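Putative xylanase (Bacteroides fragilis, PDB 2P1G) is of unknown function, perhaps a hydrolase of glycosyl bonds, although its chain belongs to the N-acetylmuramoyl-L-alanine amidase-like family. Local coordinates at residues Arg76-Lys81 with Ala145-Ala150; Asp30-Ile35 with Thr86-Tyr91; Tyr91-Ile96 with Gln117-Ser122; Ile178-Asn183 with Val189-Ile194. All blocks are in the same frame, centred on the assembly; numbering follows the deposited sequence.

Contact 1: Arg76-Lys81 with Ala145-Ala150; sequences RYRDGK and AKYEKA
A cation-pi stack between R78 and Y147 joins the loop that follows helix 65-76 to helix 138-151 at the surface of this amidase-like domain. The R78 guanidinium lies flat on the phenol, with its CZ 3.6 Å from the centroid of the Y147 ring and the two planes 18° apart. Its atoms spread across the ring instead of meeting a single carbon. NH1 of R78 sits over the phenolic end, 3.3 Å from CZ of Y147, while NH2 of R78 reaches the inner part of the ring, 3.5 Å from CD2 of Y147. NE of R78 passes CE1 of Y147 at 3.8 Å. The arginine runs extended through chi1 and chi2 and bends at chi3 (-73°), and a chi4 of 98° then turns the plane of the guanidinium against the ring. The loop is tightly wound: two overlapping beta turns are closed by G80 N to Y77 O (2.9 Å) and K81 N to R78 O (3.2 Å), and R78 projects from them toward the helix. Because Y147 lies over a face, the in-plane N-H groups of R78 remain available to other acceptors. NH2 makes a salt bridge to D94 and NH1 a hydrogen bond to the carbonyl oxygen of T86, so the group is fixed in rotation from its rim while the aromatic ring lies against one face. The phenolic oxygen of Y147 is not hydrogen-bonded to the arginine. Attraction across the contact therefore rests on the cation and the pi cloud, and the partial neutralisation of R78 by D94 would be expected to temper it.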
# COMPACT_ATOMS: atom_id res chain seq x y z
N ARG A 76 1.93 -7.60 -6.79
CA ARG A 76 0.54 -7.79 -6.37
C ARG A 76 0.27 -9.15 -5.75
O ARG A 76 -0.60 -9.26 -4.89
CB ARG A 76 -0.40 -7.59 -7.57
CG ARG A 76 -1.88 -7.84 -7.27
CD ARG A 76 -2.76 -7.29 -8.39
NE ARG A 76 -2.77 -5.83 -8.47
CZ ARG A 76 -3.30 -5.17 -9.50
NH1 ARG A 76 -3.87 -5.85 -10.50
NH2 ARG A 76 -3.29 -3.84 -9.55
N TYR A 77 1.03 -10.16 -6.17
CA TYR A 77 0.82 -11.53 -5.74
C TYR A 77 1.97 -12.03 -4.91
O TYR A 77 3.11 -11.67 -5.19
CB TYR A 77 0.61 -12.45 -6.97
CG TYR A 77 -0.67 -12.10 -7.68
CD1 TYR A 77 -1.89 -12.63 -7.25
CD2 TYR A 77 -0.67 -11.17 -8.73
CE1 TYR A 77 -3.07 -12.26 -7.90
CE2 TYR A 77 -1.85 -10.81 -9.38
CZ TYR A 77 -3.04 -11.37 -8.94
OH TYR A 77 -4.20 -11.03 -9.58
N ARG A 78 1.66 -12.84 -3.89
CA ARG A 78 2.68 -13.48 -3.02
C ARG A 78 3.69 -14.24 -3.87
O ARG A 78 3.33 -15.21 -4.55
CB ARG A 78 2.00 -14.46 -2.06
CG ARG A 78 2.88 -14.99 -0.94
CD ARG A 78 2.05 -15.77 0.06
NE ARG A 78 1.22 -14.87 0.88
CZ ARG A 78 -0.06 -14.61 0.64
NH1 ARG A 78 -0.68 -15.24 -0.36
NH2 ARG A 78 -0.74 -13.77 1.42
N ASP A 79 4.95 -13.78 -3.84
CA ASP A 79 6.03 -14.39 -4.62
C ASP A 79 5.74 -14.40 -6.13
O ASP A 79 6.26 -15.26 -6.86
CB ASP A 79 6.33 -15.82 -4.14
CG ASP A 79 6.73 -15.88 -2.66
OD1 ASP A 79 7.47 -14.99 -2.20
OD2 ASP A 79 6.28 -16.81 -1.96
N GLY A 80 4.92 -13.46 -6.60
CA GLY A 80 4.61 -13.35 -8.02
C GLY A 80 3.80 -14.49 -8.62
O GLY A 80 3.69 -14.60 -9.85
N LYS A 81 3.19 -15.31 -7.76
CA LYS A 81 2.42 -16.46 -8.21
C LYS A 81 0.92 -16.21 -8.11
O LYS A 81 0.40 -15.97 -7.01
CB LYS A 81 2.79 -17.71 -7.39
CG LYS A 81 1.93 -18.93 -7.76
CD LYS A 81 2.44 -20.20 -7.09
CE LYS A 81 1.45 -21.34 -7.41
NZ LYS A 81 1.81 -22.63 -6.72
N ALA A 145 -7.02 -16.64 7.43
CA ALA A 145 -6.71 -16.79 8.86
C ALA A 145 -5.29 -17.36 9.09
O ALA A 145 -4.61 -16.96 10.05
CB ALA A 145 -7.76 -17.65 9.57
N LYS A 146 -4.84 -18.28 8.23
CA LYS A 146 -3.47 -18.80 8.33
C LYS A 146 -2.45 -17.70 8.06
O LYS A 146 -1.44 -17.59 8.77
CB LYS A 146 -3.25 -19.96 7.38
CG LYS A 146 -3.96 -21.24 7.78
CD LYS A 146 -3.74 -22.32 6.72
CE LYS A 146 -4.78 -23.42 6.81
NZ LYS A 146 -4.74 -24.25 5.56
N TYR A 147 -2.72 -16.87 7.07
CA TYR A 147 -1.81 -15.77 6.75
C TYR A 147 -1.79 -14.70 7.84
O TYR A 147 -0.71 -14.20 8.23
CB TYR A 147 -2.15 -15.15 5.39
CG TYR A 147 -1.89 -16.03 4.18
CD1 TYR A 147 -0.73 -16.82 4.10
CD2 TYR A 147 -2.76 -16.02 3.10
CE1 TYR A 147 -0.47 -17.59 2.99
CE2 TYR A 147 -2.52 -16.79 1.98
CZ TYR A 147 -1.37 -17.58 1.93
OH TYR A 147 -1.13 -18.35 0.83
N GLU A 148 -2.97 -14.35 8.35
CA GLU A 148 -3.07 -13.44 9.49
C GLU A 148 -2.27 -13.95 10.69
O GLU A 148 -1.57 -13.17 11.36
CB GLU A 148 -4.53 -13.24 9.91
CG GLU A 148 -5.37 -12.52 8.85
CD GLU A 148 -6.87 -12.64 9.13
OE1 GLU A 148 -7.23 -13.45 10.01
OE2 GLU A 148 -7.67 -11.91 8.51
N LYS A 149 -2.38 -15.25 10.96
CA LYS A 149 -1.73 -15.81 12.14
C LYS A 149 -0.22 -15.78 12.00
O LYS A 149 0.50 -15.54 12.98
CB LYS A 149 -2.21 -17.24 12.43
CG LYS A 149 -3.59 -17.29 13.06
CD LYS A 149 -4.00 -18.72 13.49
CE LYS A 149 -5.51 -18.83 13.69
NZ LYS A 149 -6.18 -19.45 12.50
N ALA A 150 0.25 -16.03 10.78
CA ALA A 150 1.69 -16.12 10.52
C ALA A 150 2.35 -14.75 10.58
O ALA A 150 3.52 -14.66 10.89
CB ALA A 150 1.95 -16.75 9.17

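Contact 2: Asp30-Ile35 with Thr86-Tyr91; sequences DTEDLI and TSRLHY
E32 folds at chi2 (72°) and R88 bends at chi3 (90°), and these two kinks bring a carboxylate and a guanidinium together although their side chains meet at about a right angle. The outcome is a salt bridge with one good bond: R88 NH1 donates to E32 OE1 at 3.1 Å, with an N-H...O angle of 151°. The oxygen takes the hydrogen on its syn side, somewhat out of the carboxylate plane, whereas it lies close to the plane of the guanidinium. The two flat groups are thus rotated against each other, and this is not a flat, two-pronged pairing. A second bond from R88 NH1 to E32 OE2 is weak, and the position of OE2 is less certain. The bridge links two loops that have no regular backbone pairing with each other, one leading to helix 43-54 and the other to helix 92-101, within the amidase-like domain. The second loop runs beside the end of helix 65-76, with backbone hydrogen bonds joining S87 to R78 and L89 to R76. Both charged ends also have other partners. The Y77 hydroxyl is in hydrogen-bonding position to OE2 of E32, subject to the same doubt about that atom. R88 NH2 forms a salt bridge with E27, so two acids share the charge of R88. H90, from the same loop, brings its CE1 over one face of the R88 guanidinium, 3.5 Å above the plane, and its NE2 is bonded to the carbonyl oxygen of Y85. On the acidic loop, the backbone N of L34 is held by D33 OD1 at 2.8 Å.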
# COMPACT_ATOMS: atom_id res chain seq x y z
N ASP A 30 -14.62 -13.71 -12.21
CA ASP A 30 -14.99 -14.89 -11.43
C ASP A 30 -13.77 -15.68 -10.93
O ASP A 30 -13.82 -16.30 -9.87
CB ASP A 30 -15.89 -15.81 -12.26
CG ASP A 30 -17.24 -15.18 -12.60
OD1 ASP A 30 -17.77 -14.35 -11.82
OD2 ASP A 30 -17.80 -15.54 -13.66
N THR A 31 -12.68 -15.67 -11.70
CA THR A 31 -11.46 -16.35 -11.28
C THR A 31 -10.38 -15.30 -11.15
O THR A 31 -10.44 -14.26 -11.79
CB THR A 31 -11.02 -17.41 -12.31
OG1 THR A 31 -10.77 -16.77 -13.57
CG2 THR A 31 -12.11 -18.45 -12.49
N GLU A 32 -9.39 -15.57 -10.30
CA GLU A 32 -8.34 -14.59 -10.07
C GLU A 32 -7.30 -14.69 -11.17
O GLU A 32 -6.75 -15.78 -11.40
CB GLU A 32 -7.69 -14.84 -8.71
CG GLU A 32 -6.62 -13.80 -8.33
CD GLU A 32 -7.19 -12.44 -7.98
OE1 GLU A 32 -8.34 -12.36 -7.48
OE2 GLU A 32 -6.47 -11.44 -8.18
N ASP A 33 -7.05 -13.56 -11.84
CA ASP A 33 -5.97 -13.41 -12.80
C ASP A 33 -5.51 -11.96 -12.75
O ASP A 33 -6.14 -11.12 -12.09
CB ASP A 33 -6.43 -13.77 -14.22
CG ASP A 33 -5.30 -14.28 -15.11
OD1 ASP A 33 -4.10 -14.07 -14.80
OD2 ASP A 33 -5.62 -14.91 -16.14
N LEU A 34 -4.45 -11.64 -13.47
CA LEU A 34 -3.92 -10.29 -13.44
C LEU A 34 -4.87 -9.30 -14.13
O LEU A 34 -5.21 -9.47 -15.31
CB LEU A 34 -2.53 -10.24 -14.08
CG LEU A 34 -1.75 -8.93 -13.94
CD1 LEU A 34 -1.39 -8.63 -12.46
CD2 LEU A 34 -0.52 -8.99 -14.78
N ILE A 35 -5.31 -8.29 -13.38
CA ILE A 35 -6.12 -7.21 -13.94
C ILE A 35 -5.32 -5.91 -13.97
O ILE A 35 -4.82 -5.47 -12.93
CB ILE A 35 -7.42 -6.99 -13.13
CG1 ILE A 35 -8.35 -8.20 -13.30
CG2 ILE A 35 -8.13 -5.67 -13.56
CD1 ILE A 35 -9.65 -8.07 -12.53
N THR A 86 -6.70 -15.63 -2.59
CA THR A 86 -5.85 -15.48 -1.40
C THR A 86 -4.37 -15.35 -1.74
O THR A 86 -3.59 -15.08 -0.85
CB THR A 86 -6.05 -16.58 -0.35
OG1 THR A 86 -5.67 -17.84 -0.90
CG2 THR A 86 -7.49 -16.64 0.10
N SER A 87 -4.00 -15.56 -3.01
CA SER A 87 -2.61 -15.31 -3.43
C SER A 87 -2.32 -13.82 -3.62
O SER A 87 -1.16 -13.41 -3.74
CB SER A 87 -2.29 -16.08 -4.72
OG SER A 87 -3.02 -15.53 -5.81
N ARG A 88 -3.38 -13.02 -3.71
CA ARG A 88 -3.20 -11.58 -3.85
C ARG A 88 -2.88 -11.01 -2.48
O ARG A 88 -3.41 -11.47 -1.47
CB ARG A 88 -4.49 -10.95 -4.38
CG ARG A 88 -4.29 -9.82 -5.37
CD ARG A 88 -5.58 -9.71 -6.23
NE ARG A 88 -6.42 -8.80 -5.53
CZ ARG A 88 -7.74 -8.80 -5.42
NH1 ARG A 88 -8.55 -9.70 -6.00
NH2 ARG A 88 -8.21 -7.82 -4.70
N LEU A 89 -2.01 -10.01 -2.43
CA LEU A 89 -1.54 -9.51 -1.16
C LEU A 89 -2.49 -8.43 -0.65
O LEU A 89 -2.38 -7.25 -1.03
CB LEU A 89 -0.12 -8.98 -1.30
CG LEU A 89 0.92 -10.07 -1.56
CD1 LEU A 89 2.08 -9.50 -2.35
CD2 LEU A 89 1.37 -10.74 -0.26
N HIS A 90 -3.43 -8.85 0.19
CA HIS A 90 -4.48 -7.95 0.70
C HIS A 90 -4.05 -7.12 1.89
O HIS A 90 -4.41 -5.95 1.99
CB HIS A 90 -5.70 -8.78 1.09
CG HIS A 90 -6.22 -9.61 -0.04
ND1 HIS A 90 -6.81 -9.05 -1.16
CD2 HIS A 90 -6.24 -10.95 -0.24
CE1 HIS A 90 -7.16 -10.01 -1.99
NE2 HIS A 90 -6.81 -11.17 -1.47
N TYR A 91 -3.33 -7.72 2.84
CA TYR A 91 -2.84 -6.90 3.95
C TYR A 91 -1.58 -6.20 3.52
O TYR A 91 -0.65 -6.83 3.03
CB TYR A 91 -2.51 -7.76 5.16
CG TYR A 91 -3.73 -8.20 5.94
CD1 TYR A 91 -4.35 -7.32 6.84
CD2 TYR A 91 -4.27 -9.46 5.76
CE1 TYR A 91 -5.47 -7.71 7.56
CE2 TYR A 91 -5.38 -9.86 6.48
CZ TYR A 91 -5.97 -8.99 7.37
OH TYR A 91 -7.07 -9.40 8.07

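Contact 3: Tyr91-Ile96 with Gln117-Ser122; sequences YISDWI and QKLSLS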
# COMPACT_ATOMS: atom_id res chain seq x y z
N TYR A 91 -3.33 -7.72 2.84
CA TYR A 91 -2.84 -6.90 3.95
C TYR A 91 -1.58 -6.20 3.52
O TYR A 91 -0.65 -6.83 3.03
CB TYR A 91 -2.51 -7.76 5.16
CG TYR A 91 -3.73 -8.20 5.94
CD1 TYR A 91 -4.35 -7.32 6.84
CD2 TYR A 91 -4.27 -9.46 5.76
CE1 TYR A 91 -5.47 -7.71 7.56
CE2 TYR A 91 -5.38 -9.86 6.48
CZ TYR A 91 -5.97 -8.99 7.37
OH TYR A 91 -7.07 -9.40 8.07
N ILE A 92 -1.53 -4.89 3.74
CA ILE A 92 -0.34 -4.10 3.37
C ILE A 92 0.97 -4.53 4.04
O ILE A 92 2.01 -4.48 3.40
CB ILE A 92 -0.65 -2.60 3.47
CG1 ILE A 92 -1.74 -2.26 2.44
CG2 ILE A 92 0.59 -1.77 3.17
CD1 ILE A 92 -2.34 -0.87 2.60
N SER A 93 0.93 -5.03 5.28
CA SER A 93 2.15 -5.55 5.91
C SER A 93 2.71 -6.67 5.09
O SER A 93 3.91 -6.80 4.93
CB SER A 93 1.90 -6.08 7.33
OG SER A 93 1.56 -5.00 8.18
N ASP A 94 1.81 -7.50 4.57
CA ASP A 94 2.20 -8.66 3.78
C ASP A 94 2.75 -8.20 2.41
O ASP A 94 3.78 -8.70 1.93
CB ASP A 94 0.94 -9.49 3.59
CG ASP A 94 1.22 -10.94 3.28
OD1 ASP A 94 2.39 -11.40 3.31
OD2 ASP A 94 0.21 -11.63 3.00
N TRP A 95 2.05 -7.25 1.80
CA TRP A 95 2.44 -6.60 0.56
C TRP A 95 3.85 -6.01 0.68
O TRP A 95 4.72 -6.20 -0.19
CB TRP A 95 1.42 -5.53 0.22
CG TRP A 95 1.56 -4.85 -1.12
CD1 TRP A 95 0.90 -5.17 -2.26
CD2 TRP A 95 2.37 -3.71 -1.43
NE1 TRP A 95 1.27 -4.32 -3.28
CE2 TRP A 95 2.16 -3.40 -2.79
CE3 TRP A 95 3.25 -2.91 -0.68
CZ2 TRP A 95 2.81 -2.34 -3.43
CZ3 TRP A 95 3.89 -1.86 -1.31
CH2 TRP A 95 3.66 -1.57 -2.67
N ILE A 96 4.06 -5.27 1.76
CA ILE A 96 5.39 -4.69 2.02
C ILE A 96 6.45 -5.81 2.18
O ILE A 96 7.52 -5.74 1.57
CB ILE A 96 5.38 -3.77 3.27
CG1 ILE A 96 4.57 -2.52 3.00
CG2 ILE A 96 6.82 -3.41 3.66
CD1 ILE A 96 4.21 -1.72 4.25
N GLN A 117 6.01 -1.39 15.91
CA GLN A 117 4.66 -1.85 16.20
C GLN A 117 4.59 -3.36 16.02
O GLN A 117 5.27 -3.90 15.16
CB GLN A 117 3.64 -1.19 15.27
CG GLN A 117 3.37 0.31 15.51
CD GLN A 117 2.70 0.63 16.84
OE1 GLN A 117 1.48 0.79 16.91
NE2 GLN A 117 3.50 0.75 17.91
N LYS A 118 3.78 -4.02 16.84
CA LYS A 118 3.58 -5.46 16.72
C LYS A 118 2.35 -5.64 15.86
O LYS A 118 1.33 -4.99 16.08
CB LYS A 118 3.32 -6.06 18.11
CG LYS A 118 3.23 -7.58 18.12
CD LYS A 118 2.93 -8.11 19.55
CE LYS A 118 4.22 -8.25 20.40
NZ LYS A 118 4.82 -9.63 20.29
N LEU A 119 2.44 -6.53 14.88
CA LEU A 119 1.31 -6.69 13.96
C LEU A 119 0.22 -7.50 14.63
O LEU A 119 0.51 -8.43 15.38
CB LEU A 119 1.74 -7.35 12.65
CG LEU A 119 2.85 -6.69 11.83
CD1 LEU A 119 3.10 -7.54 10.63
CD2 LEU A 119 2.52 -5.24 11.40
N SER A 120 -1.03 -7.14 14.35
CA SER A 120 -2.18 -7.91 14.81
C SER A 120 -3.24 -7.82 13.73
O SER A 120 -3.98 -6.83 13.67
CB SER A 120 -2.73 -7.37 16.14
OG SER A 120 -3.76 -8.25 16.63
N LEU A 121 -3.25 -8.84 12.87
CA LEU A 121 -4.13 -8.89 11.70
C LEU A 121 -5.28 -9.90 11.91
O LEU A 121 -5.03 -11.03 12.33
CB LEU A 121 -3.32 -9.29 10.47
CG LEU A 121 -2.02 -8.51 10.23
CD1 LEU A 121 -1.27 -9.11 9.08
CD2 LEU A 121 -2.36 -7.05 9.98
N SER A 122 -6.51 -9.48 11.62
CA SER A 122 -7.67 -10.35 11.81
C SER A 122 -8.93 -9.81 11.16
O SER A 122 -9.96 -10.47 11.20
CB SER A 122 -7.94 -10.61 13.30
OG SER A 122 -8.16 -9.40 14.04
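One face of the Y91 ring carries L121, whose CB lies 4.2 Å from the ring centroid and 19° off the normal, a CH-pi contact displaced toward the rim. The backbone N of S122 comes near the hydroxyl end obliquely, without a hydrogen bond. This is a helix-to-loop contact in the amidase-like domain: Y91 occupies the N-cap position of helix 92-101, and the facing chain leaves strand 116-118 to enter helix 123-126. The tyrosine and leucine side chains slide past each other in opposite directions, bringing CD2 of L121 to 3.7 Å from CD1 of Y91. With chi1 at -78°, the ring stands beside its own backbone N and extends along the leucine. Its polar end is well satisfied, the hydroxyl being hydrogen-bonded to the E148 carboxylate and to the backbone N of M124. Two residues further on, in the first turn of the helix, S93 meets L119. Both methyls take part, CD1 of L119 lying 3.8 Å from CB of S93. The OG of S93 is hydrogen-bonded to D188, which also touches Y91 and L121. That same OG packs 3.4 Å from CD2 of L119.

Contact 4: Ile178-Asn183 with Val189-Ile194; sequences IALTTN and VSHMGI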
# COMPACT_ATOMS: atom_id res chain seq x y z
N ILE A 178 4.66 5.79 1.29
CA ILE A 178 4.33 6.05 2.69
C ILE A 178 3.13 5.20 3.03
O ILE A 178 2.07 5.34 2.40
CB ILE A 178 3.91 7.53 2.92
CG1 ILE A 178 5.02 8.50 2.49
CG2 ILE A 178 3.51 7.76 4.40
CD1 ILE A 178 6.34 8.31 3.21
N ALA A 179 3.29 4.32 4.01
CA ALA A 179 2.14 3.57 4.56
C ALA A 179 1.72 4.16 5.89
O ALA A 179 2.53 4.30 6.82
CB ALA A 179 2.48 2.08 4.73
N LEU A 180 0.44 4.51 6.00
CA LEU A 180 -0.09 5.14 7.21
C LEU A 180 -0.57 4.02 8.14
O LEU A 180 -1.51 3.28 7.80
CB LEU A 180 -1.27 6.03 6.86
CG LEU A 180 -1.04 7.25 5.96
CD1 LEU A 180 -2.17 8.23 6.17
CD2 LEU A 180 0.25 7.92 6.22
N THR A 181 0.08 3.92 9.29
CA THR A 181 -0.15 2.85 10.26
C THR A 181 -1.34 3.22 11.12
O THR A 181 -1.61 4.40 11.33
CB THR A 181 1.11 2.54 11.14
OG1 THR A 181 1.54 3.72 11.82
CG2 THR A 181 2.25 2.03 10.29
N THR A 182 -2.03 2.19 11.61
CA THR A 182 -3.29 2.37 12.33
C THR A 182 -3.35 1.43 13.53
O THR A 182 -2.68 0.39 13.55
CB THR A 182 -4.53 2.13 11.39
OG1 THR A 182 -5.74 2.34 12.12
CG2 THR A 182 -4.55 0.69 10.80
N ASN A 183 -4.14 1.82 14.53
CA ASN A 183 -4.39 0.94 15.68
C ASN A 183 -5.81 0.42 15.66
O ASN A 183 -6.30 -0.14 16.65
CB ASN A 183 -4.11 1.67 17.00
CG ASN A 183 -4.90 2.95 17.15
OD1 ASN A 183 -5.94 3.16 16.48
ND2 ASN A 183 -4.46 3.79 18.09
N VAL A 189 -2.33 -1.14 8.52
CA VAL A 189 -2.07 0.03 7.69
C VAL A 189 -3.42 0.33 7.08
O VAL A 189 -4.12 -0.59 6.59
CB VAL A 189 -1.03 -0.29 6.57
CG1 VAL A 189 -1.03 0.82 5.51
CG2 VAL A 189 0.38 -0.53 7.15
N SER A 190 -3.83 1.59 7.12
CA SER A 190 -5.14 1.94 6.62
C SER A 190 -5.07 2.52 5.21
O SER A 190 -6.06 2.48 4.48
CB SER A 190 -5.79 2.94 7.55
OG SER A 190 -4.98 4.07 7.66
N HIS A 191 -3.91 3.04 4.83
CA HIS A 191 -3.79 3.80 3.59
C HIS A 191 -2.31 3.85 3.19
O HIS A 191 -1.45 3.74 4.03
CB HIS A 191 -4.28 5.22 3.86
CG HIS A 191 -4.54 6.03 2.64
ND1 HIS A 191 -4.07 7.32 2.49
CD2 HIS A 191 -5.23 5.75 1.51
CE1 HIS A 191 -4.45 7.79 1.32
NE2 HIS A 191 -5.15 6.86 0.70
N MET A 192 -2.04 4.00 1.89
CA MET A 192 -0.68 4.22 1.40
C MET A 192 -0.73 5.34 0.36
O MET A 192 -1.78 5.67 -0.20
CB MET A 192 -0.12 2.98 0.68
CG MET A 192 0.60 1.82 1.47
SD MET A 192 1.46 0.67 0.25
CE MET A 192 0.17 0.58 -0.96
N GLY A 193 0.42 5.93 0.10
CA GLY A 193 0.54 6.92 -0.98
C GLY A 193 2.01 7.17 -1.25
O GLY A 193 2.87 6.42 -0.76
N ILE A 194 2.30 8.22 -2.02
CA ILE A 194 3.68 8.52 -2.41
C ILE A 194 4.05 9.90 -1.84
O ILE A 194 3.28 10.87 -1.99
CB ILE A 194 3.82 8.50 -3.95
CG1 ILE A 194 3.45 7.12 -4.51
CG2 ILE A 194 5.26 8.89 -4.36
CD1 ILE A 194 3.20 7.12 -6.02
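I178 and G193 form the regular, tightly closed part of a beta hairpin, made by antiparallel strands 177-182 and 189-198, that contrasts with the irregular corner at S190. In their hydrogen-bonded pair, I178 N donates to G193 O at 2.8 Å, almost straight at 177°, and G193 N returns a bond to I178 O at 2.9 Å. Next along, on the other sheet face, A179 is wedged between two longer side chains: its CB lies 3.8 Å from CG1 of V189 and equally 3.8 Å from CG of M192. That face is turned to helix 43-54, where M192 touches T44 and V47.

Toward the connecting loop the regular pairing is interrupted by a beta bulge. S190 and H191 together lie opposite L180, whose N bonds to H191 O at 2.8 Å while its O receives S190 N. H191 is partly exposed and touches C43, consistent with the Cys-His pair of papain-like clan CA folds. At the partly exposed corner the side-chain contacts of S190 are light, such as CB of T182 at 4.1 Å from CB of S190. Its backbone is held more firmly, the S190 N-H approaching L180 O nearly along the C=O axis, with N and O 2.9 Å apart.

Contacts 1, 2 and 3 form one connected region. The centres of contacts 1 and 2 are about 11 Å apart, and R76 NH1 lies 2.6 Å from I35 O. Y91 belongs to contacts 2 and 3, and its OH is 2.6 Å from E148 OE2, on the helix of contact 1. A salt bridge of 2.8 Å from R78 NH2 to D94 OD2 joins contact 1 to helix 92-101. That helix carries contact 3 on to the hairpin of contact 4, with I92 CD1 packing 3.6 Å from V189 CG1. Contact 4, supplying H191 of a possible Cys-His pair with C43, lies about 19 Å from contact 1 and 21 Å from contact 2, centre to centre, touching neither.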